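Local coordinates for SusD homolog (PDB 3EHM), which binds glycans and probably takes part in the capture of mucin O-glycans by a gut Bacteroides, as a SusD-like lipoprotein of the outer membrane, at residues Asn54-Tyr63 against Asn77-Arg87; Thr406-Asn415 against Pro462-Glu470. All coordinates share one frame; numbering follows the deposited sequence.

Contact 1: Asn54-Tyr63 against Asn77-Arg87; sequences NTDLISSGNY and NEANWNFTDSR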
loop_
_atom_site.group_PDB
_atom_site.type_symbol
_atom_site.label_atom_id
_atom_site.label_comp_id
_atom_site.label_asym_id
_atom_site.label_seq_id
_atom_site.Cartn_x
_atom_site.Cartn_y
_atom_site.Cartn_z
ATOM N N ASN A 54 10.373 7.448 -1.662
ATOM C CA ASN A 54 10.470 6.687 -2.902
ATOM C C ASN A 54 9.409 5.598 -3.030
ATOM O O ASN A 54 8.854 5.388 -4.109
ATOM C CB ASN A 54 11.872 6.064 -2.991
ATOM C CG ASN A 54 12.067 5.221 -4.238
ATOM O OD1 ASN A 54 12.447 4.049 -4.154
ATOM N ND2 ASN A 54 11.823 5.813 -5.401
ATOM N N THR A 55 9.112 4.917 -1.929
ATOM C CA THR A 55 8.136 3.833 -1.961
ATOM C C THR A 55 6.689 4.239 -1.699
ATOM O O THR A 55 5.779 3.763 -2.377
ATOM C CB THR A 55 8.487 2.734 -0.928
ATOM O OG1 THR A 55 8.316 3.252 0.398
ATOM C CG2 THR A 55 9.927 2.279 -1.097
ATOM N N ASP A 56 6.484 5.128 -0.731
ATOM C CA ASP A 56 5.137 5.525 -0.332
ATOM C C ASP A 56 4.677 6.978 -0.462
ATOM O O ASP A 56 3.600 7.251 -0.994
ATOM C CB ASP A 56 4.914 5.129 1.137
ATOM C CG ASP A 56 4.843 3.624 1.353
ATOM O OD1 ASP A 56 5.770 2.885 0.948
ATOM O OD2 ASP A 56 3.846 3.183 1.961
ATOM N N LEU A 57 5.485 7.903 0.035
ATOM C CA LEU A 57 5.097 9.305 0.081
ATOM C C LEU A 57 4.983 10.161 -1.173
ATOM O O LEU A 57 3.936 10.763 -1.400
ATOM C CB LEU A 57 5.976 10.029 1.101
ATOM C CG LEU A 57 6.134 9.307 2.442
ATOM C CD1 LEU A 57 6.843 10.238 3.420
ATOM C CD2 LEU A 57 4.772 8.891 2.999
ATOM N N ILE A 58 6.033 10.246 -1.981
ATOM C CA ILE A 58 5.944 11.099 -3.160
ATOM C C ILE A 58 5.547 10.348 -4.423
ATOM O O ILE A 58 5.267 10.958 -5.455
ATOM C CB ILE A 58 7.264 11.872 -3.394
ATOM C CG1 ILE A 58 8.331 10.958 -3.995
ATOM C CG2 ILE A 58 7.761 12.438 -2.064
ATOM C CD1 ILE A 58 9.610 11.697 -4.366
ATOM N N SER A 59 5.506 9.024 -4.335
ATOM C CA SER A 59 5.118 8.207 -5.475
ATOM C C SER A 59 3.696 7.663 -5.313
ATOM O O SER A 59 2.720 8.393 -5.517
ATOM C CB SER A 59 6.112 7.054 -5.664
ATOM O OG SER A 59 6.268 6.313 -4.463
ATOM N N SER A 60 3.584 6.389 -4.936
ATOM C CA SER A 60 2.290 5.728 -4.764
ATOM C C SER A 60 1.246 6.542 -3.995
ATOM O O SER A 60 0.116 6.696 -4.460
ATOM C CB SER A 60 2.478 4.368 -4.076
ATOM O OG SER A 60 3.082 4.518 -2.803
ATOM N N GLY A 61 1.621 7.039 -2.818
ATOM C CA GLY A 61 0.697 7.820 -2.006
ATOM C C GLY A 61 0.273 9.121 -2.668
ATOM O O GLY A 61 -0.818 9.644 -2.419
ATOM N N ASN A 62 1.155 9.653 -3.504
ATOM C CA ASN A 62 0.885 10.885 -4.227
ATOM C C ASN A 62 -0.055 10.593 -5.395
ATOM O O ASN A 62 -1.018 11.326 -5.618
ATOM C CB ASN A 62 2.207 11.492 -4.714
ATOM C CG ASN A 62 2.048 12.353 -5.958
ATOM O OD1 ASN A 62 1.282 13.323 -5.978
ATOM N ND2 ASN A 62 2.790 12.006 -7.005
ATOM N N TYR A 63 0.217 9.510 -6.121
ATOM C CA TYR A 63 -0.604 9.123 -7.266
ATOM C C TYR A 63 -2.083 8.973 -6.887
ATOM O O TYR A 63 -2.959 9.533 -7.547
ATOM C CB TYR A 63 -0.125 7.787 -7.847
ATOM C CG TYR A 63 1.338 7.721 -8.261
ATOM C CD1 TYR A 63 2.013 6.499 -8.276
ATOM C CD2 TYR A 63 2.043 8.867 -8.636
ATOM C CE1 TYR A 63 3.356 6.416 -8.647
ATOM C CE2 TYR A 63 3.389 8.797 -9.010
ATOM C CZ TYR A 63 4.038 7.566 -9.009
ATOM O OH TYR A 63 5.369 7.482 -9.346
ATOM N N ASN A 77 11.911 13.190 -11.194
ATOM C CA ASN A 77 11.763 11.899 -10.526
ATOM C C ASN A 77 10.362 11.298 -10.604
ATOM O O ASN A 77 9.485 11.813 -11.305
ATOM C CB ASN A 77 12.245 11.953 -9.062
ATOM C CG ASN A 77 11.362 12.805 -8.166
ATOM O OD1 ASN A 77 10.191 13.043 -8.458
ATOM N ND2 ASN A 77 11.923 13.250 -7.047
ATOM N N GLU A 78 10.161 10.197 -9.886
ATOM C CA GLU A 78 8.886 9.476 -9.898
ATOM C C GLU A 78 7.653 10.264 -9.448
ATOM O O GLU A 78 6.523 9.905 -9.800
ATOM C CB GLU A 78 9.000 8.201 -9.051
ATOM C CG GLU A 78 9.121 8.467 -7.561
ATOM C CD GLU A 78 10.553 8.596 -7.092
ATOM O OE1 GLU A 78 11.416 9.048 -7.878
ATOM O OE2 GLU A 78 10.814 8.253 -5.920
ATOM N N ALA A 79 7.848 11.325 -8.671
ATOM C CA ALA A 79 6.706 12.116 -8.204
ATOM C C ALA A 79 5.897 12.608 -9.397
ATOM O O ALA A 79 4.667 12.686 -9.344
ATOM C CB ALA A 79 7.179 13.296 -7.365
ATOM N N ASN A 80 6.592 12.939 -10.477
ATOM C CA ASN A 80 5.915 13.408 -11.673
ATOM C C ASN A 80 6.030 12.409 -12.816
ATOM O O ASN A 80 6.048 12.769 -13.994
ATOM C CB ASN A 80 6.439 14.782 -12.068
ATOM C CG ASN A 80 5.937 15.863 -11.136
ATOM O OD1 ASN A 80 5.036 16.633 -11.481
ATOM N ND2 ASN A 80 6.497 15.907 -9.933
ATOM N N TRP A 81 6.120 11.143 -12.424
ATOM C CA TRP A 81 6.160 10.014 -13.340
ATOM C C TRP A 81 7.386 9.903 -14.240
ATOM O O TRP A 81 7.330 9.251 -15.281
ATOM C CB TRP A 81 4.891 10.025 -14.203
ATOM C CG TRP A 81 3.595 10.159 -13.430
ATOM C CD1 TRP A 81 3.418 10.734 -12.199
ATOM C CD2 TRP A 81 2.287 9.805 -13.892
ATOM N NE1 TRP A 81 2.081 10.765 -11.873
ATOM C CE2 TRP A 81 1.365 10.201 -12.896
ATOM C CE3 TRP A 81 1.803 9.195 -15.055
ATOM C CZ2 TRP A 81 -0.015 10.005 -13.030
ATOM C CZ3 TRP A 81 0.428 9.000 -15.188
ATOM C CH2 TRP A 81 -0.462 9.405 -14.178
ATOM N N ASN A 82 8.489 10.534 -13.852
ATOM C CA ASN A 82 9.712 10.447 -14.642
ATOM C C ASN A 82 10.550 9.355 -13.980
ATOM O O ASN A 82 11.314 9.615 -13.046
ATOM C CB ASN A 82 10.456 11.784 -14.628
ATOM C CG ASN A 82 11.574 11.838 -15.651
ATOM O OD1 ASN A 82 12.184 12.888 -15.868
ATOM N ND2 ASN A 82 11.850 10.705 -16.283
ATOM N N PHE A 83 10.391 8.128 -14.463
ATOM C CA PHE A 83 11.090 6.984 -13.894
ATOM C C PHE A 83 12.534 6.845 -14.367
ATOM O O PHE A 83 12.859 5.973 -15.174
ATOM C CB PHE A 83 10.301 5.705 -14.190
ATOM C CG PHE A 83 8.878 5.729 -13.678
ATOM C CD1 PHE A 83 8.513 6.557 -12.617
ATOM C CD2 PHE A 83 7.914 4.890 -14.229
ATOM C CE1 PHE A 83 7.207 6.546 -12.111
ATOM C CE2 PHE A 83 6.604 4.868 -13.729
ATOM C CZ PHE A 83 6.253 5.698 -12.670
ATOM N N THR A 84 13.399 7.700 -13.832
ATOM C CA THR A 84 14.812 7.710 -14.193
ATOM C C THR A 84 15.566 6.476 -13.725
ATOM O O THR A 84 15.125 5.761 -12.824
ATOM C CB THR A 84 15.516 8.931 -13.609
ATOM O OG1 THR A 84 15.508 8.841 -12.180
ATOM C CG2 THR A 84 14.800 10.209 -14.037
ATOM N N ASP A 85 16.717 6.242 -14.344
ATOM C CA ASP A 85 17.552 5.099 -14.014
ATOM C C ASP A 85 17.909 5.092 -12.525
ATOM O O ASP A 85 17.772 4.070 -11.850
ATOM C CB ASP A 85 18.837 5.136 -14.849
ATOM C CG ASP A 85 19.476 3.772 -14.990
ATOM O OD1 ASP A 85 19.020 2.987 -15.849
ATOM O OD2 ASP A 85 20.425 3.480 -14.235
ATOM N N SER A 86 18.356 6.234 -12.011
ATOM C CA SER A 86 18.736 6.323 -10.605
ATOM C C SER A 86 17.573 6.079 -9.642
ATOM O O SER A 86 17.725 5.352 -8.666
ATOM C CB SER A 86 19.362 7.688 -10.303
ATOM O OG SER A 86 18.442 8.728 -10.562
ATOM N N ARG A 87 16.412 6.671 -9.917
ATOM C CA ARG A 87 15.263 6.490 -9.030
ATOM C C ARG A 87 14.630 5.097 -9.094
ATOM O O ARG A 87 14.098 4.613 -8.093
ATOM C CB ARG A 87 14.200 7.560 -9.305
ATOM C CG ARG A 87 14.665 8.986 -8.995
ATOM C CD ARG A 87 15.040 9.181 -7.520
ATOM N NE ARG A 87 13.891 9.077 -6.626
ATOM C CZ ARG A 87 13.920 9.360 -5.326
ATOM N NH1 ARG A 87 15.048 9.770 -4.757
ATOM N NH2 ARG A 87 12.820 9.233 -4.594
#
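Asn54, in helix 47-57, and Tyr63, in the short helix 60-63 that follows it, hold Glu78 at its two ends, the carboxylate and the backbone carbonyl. Asn54 ND2 donates to Glu78 OE2 over 2.7 Å in a nearly straight bond (163° at the hydrogen). The acceptor lies in the amide plane, yet the amide comes down from above the carboxylate, the two planes standing 85° apart. That leaves the carboxylate rim to Arg87, which grips it side-on: NE reaches the syn lone pair of Glu78 OE1, and NH2 lies 2.6 Å from Glu78 OE2. Two donors thus hold Glu78 OE2, and the salt bridge probably keeps this buried acid charged. In this SusD-like fold of the TPR clan, Arg87 belongs to the first turn of helix 85-110, where Thr84 is the N-cap and OG1 accepts from Arg87 N. The bridge thereby ties the 3-10 turn at Glu78 to that helix, beside helix 47-57. At the other end, Tyr63 OH donates to Glu78 O at 2.7 Å, above the carbonyl plane, while Trp81 N bonds the same oxygen from the opposite face. CG of Tyr63 stands anti to its carbonyl carbon (chi1 -56°), a setting that leaves Ser59 O 3.1 Å above the ring centre. Phe83 turns its ring edge to the hydroxyl, CE1 lying 3.4 Å from Tyr63 OH. Trp81 meets the tyrosine obliquely, its NE1 bonded to Thr313. Between these ends, Ile58 O receives a CA-H...O contact from Ala79 CA at 3.3 Å.

Contact 2: Thr406-Asn415 against Pro462-Glu470; sequences TYNHDLSIGN and PYLMKPMDE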
loop_
_atom_site.group_PDB
_atom_site.type_symbol
_atom_site.label_atom_id
_atom_site.label_comp_id
_atom_site.label_asym_id
_atom_site.label_seq_id
_atom_site.Cartn_x
_atom_site.Cartn_y
_atom_site.Cartn_z
ATOM N N THR A 406 -3.494 26.510 -10.156
ATOM C CA THR A 406 -4.692 26.310 -10.960
ATOM C C THR A 406 -5.007 24.829 -11.106
ATOM O O THR A 406 -4.343 24.114 -11.859
ATOM C CB THR A 406 -4.518 26.924 -12.356
ATOM O OG1 THR A 406 -4.321 28.338 -12.227
ATOM C CG2 THR A 406 -5.742 26.665 -13.209
ATOM N N TYR A 407 -6.024 24.373 -10.384
ATOM C CA TYR A 407 -6.416 22.973 -10.435
ATOM C C TYR A 407 -7.869 22.777 -10.040
ATOM O O TYR A 407 -8.377 23.438 -9.135
ATOM C CB TYR A 407 -5.547 22.134 -9.490
ATOM C CG TYR A 407 -5.915 20.662 -9.476
ATOM C CD1 TYR A 407 -5.445 19.797 -10.463
ATOM C CD2 TYR A 407 -6.761 20.143 -8.494
ATOM C CE1 TYR A 407 -5.804 18.447 -10.472
ATOM C CE2 TYR A 407 -7.131 18.797 -8.493
ATOM C CZ TYR A 407 -6.646 17.954 -9.486
ATOM O OH TYR A 407 -6.995 16.624 -9.488
ATOM N N ASN A 408 -8.535 21.856 -10.720
ATOM C CA ASN A 408 -9.916 21.558 -10.400
ATOM C C ASN A 408 -10.289 20.194 -10.954
ATOM O O ASN A 408 -9.842 19.796 -12.031
ATOM C CB ASN A 408 -10.851 22.627 -10.973
ATOM C CG ASN A 408 -10.990 22.533 -12.475
ATOM O OD1 ASN A 408 -11.624 21.615 -12.993
ATOM N ND2 ASN A 408 -10.391 23.477 -13.186
ATOM N N HIS A 409 -11.098 19.477 -10.190
ATOM C CA HIS A 409 -11.584 18.170 -10.584
ATOM C C HIS A 409 -12.768 17.840 -9.692
ATOM O O HIS A 409 -12.652 17.835 -8.467
ATOM C CB HIS A 409 -10.496 17.105 -10.430
ATOM C CG HIS A 409 -10.935 15.742 -10.865
ATOM N ND1 HIS A 409 -11.711 14.924 -10.072
ATOM C CD2 HIS A 409 -10.772 15.084 -12.037
ATOM C CE1 HIS A 409 -12.009 13.823 -10.738
ATOM N NE2 HIS A 409 -11.453 13.894 -11.934
ATOM N N ASP A 410 -13.915 17.589 -10.310
ATOM C CA ASP A 410 -15.104 17.260 -9.551
ATOM C C ASP A 410 -15.116 15.764 -9.272
ATOM O O ASP A 410 -15.527 14.963 -10.109
ATOM C CB ASP A 410 -16.364 17.647 -10.317
ATOM C CG ASP A 410 -17.596 17.584 -9.444
ATOM O OD1 ASP A 410 -17.537 16.905 -8.398
ATOM O OD2 ASP A 410 -18.618 18.203 -9.794
ATOM N N LEU A 411 -14.655 15.400 -8.084
ATOM C CA LEU A 411 -14.589 14.007 -7.670
ATOM C C LEU A 411 -15.968 13.375 -7.454
ATOM O O LEU A 411 -16.090 12.152 -7.439
ATOM C CB LEU A 411 -13.770 13.905 -6.380
ATOM C CG LEU A 411 -13.378 12.518 -5.868
ATOM C CD1 LEU A 411 -12.516 11.805 -6.908
ATOM C CD2 LEU A 411 -12.611 12.666 -4.560
ATOM N N SER A 412 -17.000 14.199 -7.298
ATOM C CA SER A 412 -18.348 13.682 -7.048
ATOM C C SER A 412 -19.013 13.029 -8.249
ATOM O O SER A 412 -19.841 12.134 -8.089
ATOM C CB SER A 412 -19.264 14.803 -6.540
ATOM O OG SER A 412 -19.540 15.738 -7.570
ATOM N N ILE A 413 -18.645 13.479 -9.444
ATOM C CA ILE A 413 -19.230 12.973 -10.683
ATOM C C ILE A 413 -19.238 11.455 -10.813
ATOM O O ILE A 413 -18.188 10.820 -10.932
ATOM C CB ILE A 413 -18.513 13.565 -11.911
ATOM C CG1 ILE A 413 -18.628 15.092 -11.888
ATOM C CG2 ILE A 413 -19.127 13.006 -13.188
ATOM C CD1 ILE A 413 -17.870 15.793 -13.006
ATOM N N GLY A 414 -20.441 10.888 -10.799
ATOM C CA GLY A 414 -20.608 9.451 -10.932
ATOM C C GLY A 414 -20.029 8.660 -9.775
ATOM O O GLY A 414 -19.847 7.446 -9.882
ATOM N N ASN A 415 -19.752 9.339 -8.666
ATOM C CA ASN A 415 -19.171 8.679 -7.501
ATOM C C ASN A 415 -20.246 8.143 -6.562
ATOM O O ASN A 415 -21.432 8.442 -6.721
ATOM C CB ASN A 415 -18.229 9.646 -6.774
ATOM C CG ASN A 415 -16.930 8.980 -6.340
ATOM O OD1 ASN A 415 -15.847 9.569 -6.437
ATOM N ND2 ASN A 415 -17.031 7.754 -5.854
ATOM N N PRO A 462 -10.710 3.638 -5.579
ATOM C CA PRO A 462 -11.804 4.593 -5.775
ATOM C C PRO A 462 -11.431 5.550 -6.903
ATOM O O PRO A 462 -10.291 5.547 -7.364
ATOM C CB PRO A 462 -11.874 5.299 -4.427
ATOM C CG PRO A 462 -10.423 5.372 -4.041
ATOM C CD PRO A 462 -9.917 3.981 -4.384
ATOM N N TYR A 463 -12.385 6.354 -7.366
ATOM C CA TYR A 463 -12.076 7.317 -8.412
ATOM C C TYR A 463 -11.118 8.319 -7.776
ATOM O O TYR A 463 -11.263 8.664 -6.605
ATOM C CB TYR A 463 -13.346 8.017 -8.906
ATOM C CG TYR A 463 -14.293 7.107 -9.665
ATOM C CD1 TYR A 463 -13.816 5.985 -10.352
ATOM C CD2 TYR A 463 -15.660 7.385 -9.726
ATOM C CE1 TYR A 463 -14.681 5.164 -11.082
ATOM C CE2 TYR A 463 -16.531 6.574 -10.455
ATOM C CZ TYR A 463 -16.033 5.467 -11.127
ATOM O OH TYR A 463 -16.887 4.668 -11.843
ATOM N N LEU A 464 -10.146 8.788 -8.548
ATOM C CA LEU A 464 -9.143 9.703 -8.023
ATOM C C LEU A 464 -9.136 11.076 -8.669
ATOM O O LEU A 464 -9.616 11.257 -9.787
ATOM C CB LEU A 464 -7.749 9.101 -8.213
ATOM C CG LEU A 464 -7.549 7.633 -7.841
ATOM C CD1 LEU A 464 -6.215 7.156 -8.385
ATOM C CD2 LEU A 464 -7.619 7.463 -6.337
HETATM N N MSE A 465 -8.572 12.038 -7.946
HETATM C CA MSE A 465 -8.417 13.391 -8.461
HETATM C C MSE A 465 -7.370 13.186 -9.554
HETATM O O MSE A 465 -6.399 12.457 -9.348
HETATM C CB MSE A 465 -7.855 14.317 -7.374
HETATM C CG MSE A 465 -8.808 14.593 -6.213
HETATM SE SE MSE A 465 -10.046 16.030 -6.604
HETATM C CE MSE A 465 -10.841 16.245 -4.848
ATOM N N LYS A 466 -7.564 13.811 -10.709
ATOM C CA LYS A 466 -6.625 13.657 -11.817
ATOM C C LYS A 466 -5.306 14.360 -11.527
ATOM O O LYS A 466 -5.264 15.334 -10.778
ATOM C CB LYS A 466 -7.234 14.233 -13.096
ATOM C CG LYS A 466 -7.438 15.736 -13.029
ATOM C CD LYS A 466 -8.222 16.269 -14.216
ATOM C CE LYS A 466 -8.460 17.766 -14.062
ATOM N NZ LYS A 466 -9.769 18.173 -14.657
ATOM N N PRO A 467 -4.205 13.881 -12.125
ATOM C CA PRO A 467 -2.915 14.527 -11.879
ATOM C C PRO A 467 -2.921 15.979 -12.357
ATOM O O PRO A 467 -3.519 16.303 -13.377
ATOM C CB PRO A 467 -1.936 13.649 -12.658
ATOM C CG PRO A 467 -2.783 13.099 -13.778
ATOM C CD PRO A 467 -4.066 12.759 -13.070
HETATM N N MSE A 468 -2.257 16.850 -11.608
HETATM C CA MSE A 468 -2.198 18.261 -11.961
HETATM C C MSE A 468 -1.230 18.495 -13.117
HETATM O O MSE A 468 -1.471 19.338 -13.977
HETATM C CB MSE A 468 -1.767 19.075 -10.750
HETATM C CG MSE A 468 -1.736 20.559 -10.994
HETATM SE SE MSE A 468 -1.200 21.525 -9.420
HETATM C CE MSE A 468 -0.959 20.087 -8.164
ATOM N N ASP A 469 -0.131 17.745 -13.118
ATOM C CA ASP A 469 0.881 17.837 -14.165
ATOM C C ASP A 469 0.397 17.033 -15.370
ATOM O O ASP A 469 0.611 15.824 -15.449
ATOM C CB ASP A 469 2.206 17.269 -13.652
ATOM C CG ASP A 469 3.315 17.334 -14.684
ATOM O OD1 ASP A 469 3.106 17.936 -15.765
ATOM O OD2 ASP A 469 4.401 16.782 -14.406
ATOM N N GLU A 470 -0.249 17.709 -16.312
ATOM C CA GLU A 470 -0.781 17.043 -17.492
ATOM C C GLU A 470 0.269 16.420 -18.408
ATOM O O GLU A 470 -0.069 15.686 -19.335
ATOM C CB GLU A 470 -1.659 18.013 -18.284
ATOM C CG GLU A 470 -2.918 18.434 -17.534
ATOM C CD GLU A 470 -3.928 19.126 -18.427
ATOM O OE1 GLU A 470 -3.598 20.193 -18.990
ATOM O OE2 GLU A 470 -5.054 18.597 -18.567
HETATM O O HOH W 1 -19.282 5.847 -12.002
#
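The His409 ring carries backbone on one face, with Met465 CA and Lys466 N both offset toward its rim; Met465 CA makes a CH-pi contact 4.2 Å from the ring centroid. The Lys466 chain runs past the same imidazole, CG 3.5 Å from His409 CD2, before NZ reaches Asn408 O in a weak bond. Tyr463 presents its ring edge to Gly414 O, which approaches CE2 in plane, and water 1 joins that carbonyl to Tyr463 OH. At the edge of Tyr407, Lys466 O takes the hydroxyl: OH donates over 2.5 Å, in the carbonyl plane and on a lone pair. With CG anti to the backbone N (chi1 179°), the ring extends straight across to the other segment, where Met468 CB lies 3.8 Å from Tyr407 CD1. A phenylalanine here would probably leave Lys466 O without this donor, and the ring without the bond that fixes its outer end. Leu411 pushes CD1 to 3.4 Å from Tyr463 O, and its CD2 meets CE of Met465, a selenomethionine crossing it at about a right angle. Neither segment is helix or strand, and both hydrogen bonds between them run from a side chain to a backbone carbonyl, beside the water bridge. Segment 462-470, between helices 449-459 and 472-475, rests on helix 274-282 through Leu464 and Met465, while Asn415 and Tyr463 both touch helix 429-445.

Overall arrangement
Depth in the fold separates these two contacts. Contact 1 is buried, its centre about 14 Å from the centre of the chain, and gathers the last part of one helix, the short helix after it and the start of another around an acid-arginine pair and amide donors. Contact 2, whose centre is about 21 Å from that point, is only partly buried: two loops meet through aromatic rings, selenomethionines, a lysine chain and a bridging water, without any salt bridge between them. Both nevertheless draw on the same surroundings, since helix 449-459 touches Ser60 and leads into 462-470, and Thr313 bonds Asn62, Trp81 and the backbone of Asp469. Their centres lie about 19 Å apart, and they touch where Trp81 CZ2 packs 4.1 Å from Pro467 CB.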